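Local atomic coordinates of Aureochrome1-like protein (Ochromonas danica, PDB entry 6I20), a protein that binds flavin mononucleotide in a PAS-fold domain and probably acts as a blue-light sensor, as aureochromes do. Residues A[97-102]-A[110-115]. Numbering follows the deposited sequence. Where two conformers were deposited one is given.
Sequences LFIAAL and VNYLGV. With FMN (flavin mononucleotide), chain E.
Ala101 lies beside the Tyr112 ring, its CB 4.2 Å from Tyr112 CE1. The CD1 corner of that ring reaches Ala101 CA, and the carbonyl O of Ala100 sits at the ring edge, near its plane. Tyr112 CG is anti to its own carbonyl carbon (chi1 -67°), which carries it toward the Ala101 strand. Tyr112 CB packs against both flavin methyl groups, 3.8 Å from FMN C7M. Ile99 shares this side of the sheet. It was modelled in two conformers; in one, CG2 nears Tyr112 CB and CD1 lies over the flavin, 3.6 Å from FMN C9. Leu97 covers the same flavin face further along: CD2 lies over it, 3.5 Å from FMN C4A, while CD1 stands above the rim at N5 and O4. An alanine here removes both methyl branches and would probably open a gap over C4A and N5 of the flavin. Gly114 pairs with Ile99 across the strands, its N 3.5 Å from FMN C7M; a CB there would clash with FMN C6.

The two strands form the antiparallel hairpin of 92-103 and 109-119, which supplies part of the flavin pocket in this PAS fold of the LOV type. Paired backbone bonds link Phe98 with Val115 and Ala100 with Leu113. Near the turn, Val110 and Asn111 both face Leu102 in a classic beta bulge. Leu102 O accepts from Val110 N, and more weakly from Asn111 N.

On the sheet face away from the flavin, Val115 CG2 meets the Phe98 ring at its edge, in plane, 4.0 Å from CD2. Leu102 crosses Asn111 and Leu113 obliquely, its CD1 4.0 Å from Leu113 CB. Helix 6-13 covers Leu113 and Val115 through Leu11. Asn111 OD1 bonds Tyr5 OH, and its ND2 bonds Ser21 O.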
ATOM      1  N   LEU A  97      -4.621   0.852   5.189  1.00 15.31           N
ATOM      2  CA  LEU A  97      -4.111   0.796   3.847  1.00 14.07           C
ATOM      3  C   LEU A  97      -5.227   1.064   2.854  1.00 14.90           C
ATOM      4  O   LEU A  97      -6.252   0.428   2.896  1.00 16.26           O
ATOM      5  CB  LEU A  97      -3.556  -0.622   3.602  1.00 15.10           C
ATOM      6  CG  LEU A  97      -3.107  -0.945   2.206  1.00 15.60           C
ATOM      7  CD1 LEU A  97      -1.948  -0.073   1.728  1.00 15.63           C
ATOM      8  CD2 LEU A  97      -2.693  -2.425   2.129  1.00 16.51           C
ATOM      9  N   PHE A  98      -4.977   2.016   1.957  1.00 14.12           N
ATOM     10  CA  PHE A  98      -5.894   2.344   0.848  1.00 14.26           C
ATOM     11  C   PHE A  98      -5.229   1.944  -0.455  1.00 13.34           C
ATOM     12  O   PHE A  98      -4.085   2.344  -0.696  1.00 13.80           O
ATOM     13  CB  PHE A  98      -6.076   3.877   0.833  1.00 15.24           C
ATOM     14  CG  PHE A  98      -6.724   4.431  -0.420  1.00 16.51           C
ATOM     15  CD1 PHE A  98      -7.963   3.985  -0.825  1.00 17.41           C
ATOM     16  CD2 PHE A  98      -6.095   5.398  -1.167  1.00 17.00           C
ATOM     17  CE1 PHE A  98      -8.570   4.538  -1.959  1.00 17.64           C
ATOM     18  CE2 PHE A  98      -6.705   5.944  -2.274  1.00 16.93           C
ATOM     19  CZ  PHE A  98      -7.915   5.496  -2.684  1.00 17.01           C
ATOM     20  N   ILE A  99      -5.944   1.192  -1.294  1.00 13.78           N
ATOM     21  CA  ILE A  99      -5.407   0.832  -2.608  0.50 14.87           C
ATOM     22  C   ILE A  99      -6.432   1.208  -3.659  1.00 15.35           C
ATOM     23  O   ILE A  99      -7.627   0.956  -3.518  1.00 18.17           O
ATOM     24  CB  ILE A  99      -4.999  -0.666  -2.705  0.50 15.68           C
ATOM     25  CG1 ILE A  99      -3.986  -0.994  -1.620  0.50 14.35           C
ATOM     26  CG2 ILE A  99      -4.399  -1.000  -4.065  0.50 16.92           C
ATOM     27  CD1 ILE A  99      -3.718  -2.497  -1.468  0.50 15.45           C
ATOM     28  N   ALA A 100      -5.933   1.863  -4.702  1.00 15.30           N
ATOM     29  CA  ALA A 100      -6.786   2.343  -5.793  1.00 16.40           C
ATOM     30  C   ALA A 100      -6.102   2.166  -7.140  1.00 14.94           C
ATOM     31  O   ALA A 100      -4.900   2.307  -7.273  1.00 15.35           O
ATOM     32  CB  ALA A 100      -7.108   3.815  -5.618  1.00 18.22           C
ATOM     33  N   ALA A 101      -6.923   1.890  -8.145  1.00 15.96           N
ATOM     34  CA  ALA A 101      -6.454   1.884  -9.519  1.00 16.34           C
ATOM     35  C   ALA A 101      -6.191   3.300 -10.022  1.00 16.44           C
ATOM     36  O   ALA A 101      -6.989   4.213  -9.773  1.00 19.17           O
ATOM     37  CB  ALA A 101      -7.459   1.218 -10.415  1.00 19.15           C
ATOM     38  N   LEU A 102      -5.096   3.458 -10.743  1.00 15.18           N
ATOM     39  CA  LEU A 102      -4.772   4.658 -11.523  1.00 14.89           C
ATOM     40  C   LEU A 102      -4.993   4.312 -12.978  1.00 15.42           C
ATOM     41  O   LEU A 102      -4.350   3.409 -13.517  1.00 15.65           O
ATOM     42  CB  LEU A 102      -3.346   5.093 -11.242  1.00 15.31           C
ATOM     43  CG  LEU A 102      -3.005   5.447  -9.792  1.00 16.52           C
ATOM     44  CD1 LEU A 102      -1.514   5.619  -9.609  1.00 16.82           C
ATOM     45  CD2 LEU A 102      -3.722   6.664  -9.345  1.00 18.60           C
ATOM     46  N   VAL A 110      -3.466   1.284 -15.244  1.00 15.46           N
ATOM     47  CA  VAL A 110      -2.068   1.410 -15.619  1.00 15.92           C
ATOM     48  C   VAL A 110      -1.193   1.142 -14.409  1.00 15.11           C
ATOM     49  O   VAL A 110      -0.128   0.502 -14.519  1.00 16.49           O
ATOM     50  CB  VAL A 110      -1.761   2.801 -16.234  1.00 16.99           C
ATOM     51  CG1 VAL A 110      -0.303   2.916 -16.640  1.00 17.60           C
ATOM     52  CG2 VAL A 110      -2.597   3.003 -17.481  1.00 19.04           C
ATOM     53  N   ASN A 111      -1.578   1.614 -13.253  1.00 14.42           N
ATOM     54  CA  ASN A 111      -0.807   1.444 -12.025  1.00 13.78           C
ATOM     55  C   ASN A 111      -1.777   1.290 -10.865  1.00 13.18           C
ATOM     56  O   ASN A 111      -2.971   1.629 -10.985  1.00 14.34           O
ATOM     57  CB  ASN A 111       0.122   2.646 -11.739  1.00 14.27           C
ATOM     58  CG  ASN A 111       1.274   2.769 -12.714  1.00 14.67           C
ATOM     59  OD1 ASN A 111       1.277   3.659 -13.587  1.00 15.88           O
ATOM     60  ND2 ASN A 111       2.293   1.916 -12.576  1.00 15.38           N
ATOM     61  N   TYR A 112      -1.276   0.820  -9.714  1.00 13.09           N
ATOM     62  CA  TYR A 112      -2.020   0.939  -8.474  1.00 12.84           C
ATOM     63  C   TYR A 112      -1.312   1.863  -7.510  1.00 12.68           C
ATOM     64  O   TYR A 112      -0.074   1.901  -7.463  1.00 13.48           O
ATOM     65  CB  TYR A 112      -2.190  -0.428  -7.787  1.00 13.75           C
ATOM     66  CG  TYR A 112      -3.066  -1.364  -8.565  1.00 14.76           C
ATOM     67  CD1 TYR A 112      -4.439  -1.263  -8.521  1.00 16.17           C
ATOM     68  CD2 TYR A 112      -2.530  -2.388  -9.318  1.00 16.56           C
ATOM     69  CE1 TYR A 112      -5.242  -2.113  -9.255  1.00 17.85           C
ATOM     70  CE2 TYR A 112      -3.338  -3.245 -10.045  1.00 18.41           C
ATOM     71  CZ  TYR A 112      -4.687  -3.107 -10.033  1.00 18.77           C
ATOM     72  OH  TYR A 112      -5.474  -3.976 -10.778  1.00 22.54           O
ATOM     73  N   LEU A 113      -2.117   2.623  -6.766  1.00 13.22           N
ATOM     74  CA  LEU A 113      -1.654   3.475  -5.707  1.00 13.40           C
ATOM     75  C   LEU A 113      -1.977   2.808  -4.388  1.00 13.25           C
ATOM     76  O   LEU A 113      -3.102   2.353  -4.198  1.00 14.96           O
ATOM     77  CB  LEU A 113      -2.405   4.819  -5.780  1.00 14.65           C
ATOM     78  CG  LEU A 113      -2.197   5.795  -4.631  1.00 15.53           C
ATOM     79  CD1 LEU A 113      -0.762   6.251  -4.582  1.00 16.49           C
ATOM     80  CD2 LEU A 113      -3.154   6.974  -4.780  1.00 16.67           C
ATOM     81  N   GLY A 114      -1.012   2.805  -3.467  1.00 12.70           N
ATOM     82  CA  GLY A 114      -1.281   2.345  -2.111  1.00 13.11           C
ATOM     83  C   GLY A 114      -0.809   3.387  -1.134  1.00 13.40           C
ATOM     84  O   GLY A 114       0.318   3.872  -1.231  1.00 15.88           O
ATOM     85  N   VAL A 115      -1.693   3.797  -0.236  1.00 13.05           N
ATOM     86  CA  VAL A 115      -1.389   4.813   0.762  1.00 14.14           C
ATOM     87  C   VAL A 115      -1.494   4.198   2.144  1.00 14.05           C
ATOM     88  O   VAL A 115      -2.541   3.632   2.486  1.00 14.56           O
ATOM     89  CB  VAL A 115      -2.359   6.027   0.637  1.00 14.88           C
ATOM     90  CG1 VAL A 115      -2.058   7.067   1.725  1.00 16.04           C
ATOM     91  CG2 VAL A 115      -2.321   6.622  -0.781  1.00 15.99           C
TER
HETATM   92  N1  FMN E 401       0.176  -5.082   1.670  1.00 14.14           N
HETATM   93  C2  FMN E 401       0.545  -4.738   2.923  1.00 15.04           C
HETATM   94  O2  FMN E 401       0.523  -5.623   3.809  1.00 15.88           O
HETATM   95  N3  FMN E 401       0.956  -3.492   3.262  1.00 14.04           N
HETATM   96  C4  FMN E 401       1.001  -2.473   2.352  1.00 13.47           C
HETATM   97  O4  FMN E 401       1.321  -1.312   2.721  1.00 14.05           O
HETATM   98  C4A FMN E 401       0.654  -2.790   1.007  1.00 12.54           C
HETATM   99  N5  FMN E 401       0.701  -1.819   0.041  1.00 12.87           N
HETATM  100  C5A FMN E 401       0.277  -2.149  -1.204  1.00 12.63           C
HETATM  101  C6  FMN E 401       0.287  -1.174  -2.225  1.00 12.73           C
HETATM  102  C7  FMN E 401      -0.125  -1.450  -3.487  1.00 13.05           C
HETATM  103  C7M FMN E 401      -0.133  -0.349  -4.572  1.00 14.11           C
HETATM  104  C8  FMN E 401      -0.586  -2.767  -3.833  1.00 14.41           C
HETATM  105  C8M FMN E 401      -1.057  -3.081  -5.216  1.00 15.82           C
HETATM  106  C9  FMN E 401      -0.602  -3.735  -2.858  1.00 13.87           C
HETATM  107  C9A FMN E 401      -0.212  -3.471  -1.553  1.00 13.55           C
HETATM  108  N10 FMN E 401      -0.171  -4.489  -0.566  1.00 13.93           N
HETATM  109  C10 FMN E 401       0.190  -4.138   0.703  1.00 13.77           C
HETATM  110  C1' FMN E 401      -0.734  -5.810  -0.819  1.00 14.58           C
HETATM  111  C2' FMN E 401       0.234  -6.858  -1.375  1.00 14.93           C
HETATM  112  O2' FMN E 401       1.150  -6.204  -2.266  1.00 16.28           O
HETATM  113  C3' FMN E 401      -0.550  -7.910  -2.145  1.00 18.57           C
HETATM  114  O3' FMN E 401      -1.369  -7.318  -3.168  1.00 19.98           O
HETATM  115  C4' FMN E 401      -1.419  -8.806  -1.291  1.00 21.25           C
HETATM  116  O4' FMN E 401      -0.596  -9.359  -0.249  1.00 22.00           O
HETATM  117  C5' FMN E 401      -1.997  -9.987  -2.140  1.00 23.93           C
HETATM  118  O5' FMN E 401      -0.995 -10.463  -3.100  1.00 26.31           O
HETATM  119  P   FMN E 401      -1.137 -11.989  -3.600  0.80 27.53           P
HETATM  120  O1P FMN E 401       0.025 -12.246  -4.478  0.80 27.92           O
HETATM  121  O2P FMN E 401      -1.150 -12.824  -2.387  0.80 31.40           O
HETATM  122  O3P FMN E 401      -2.476 -11.999  -4.326  0.80 31.28           O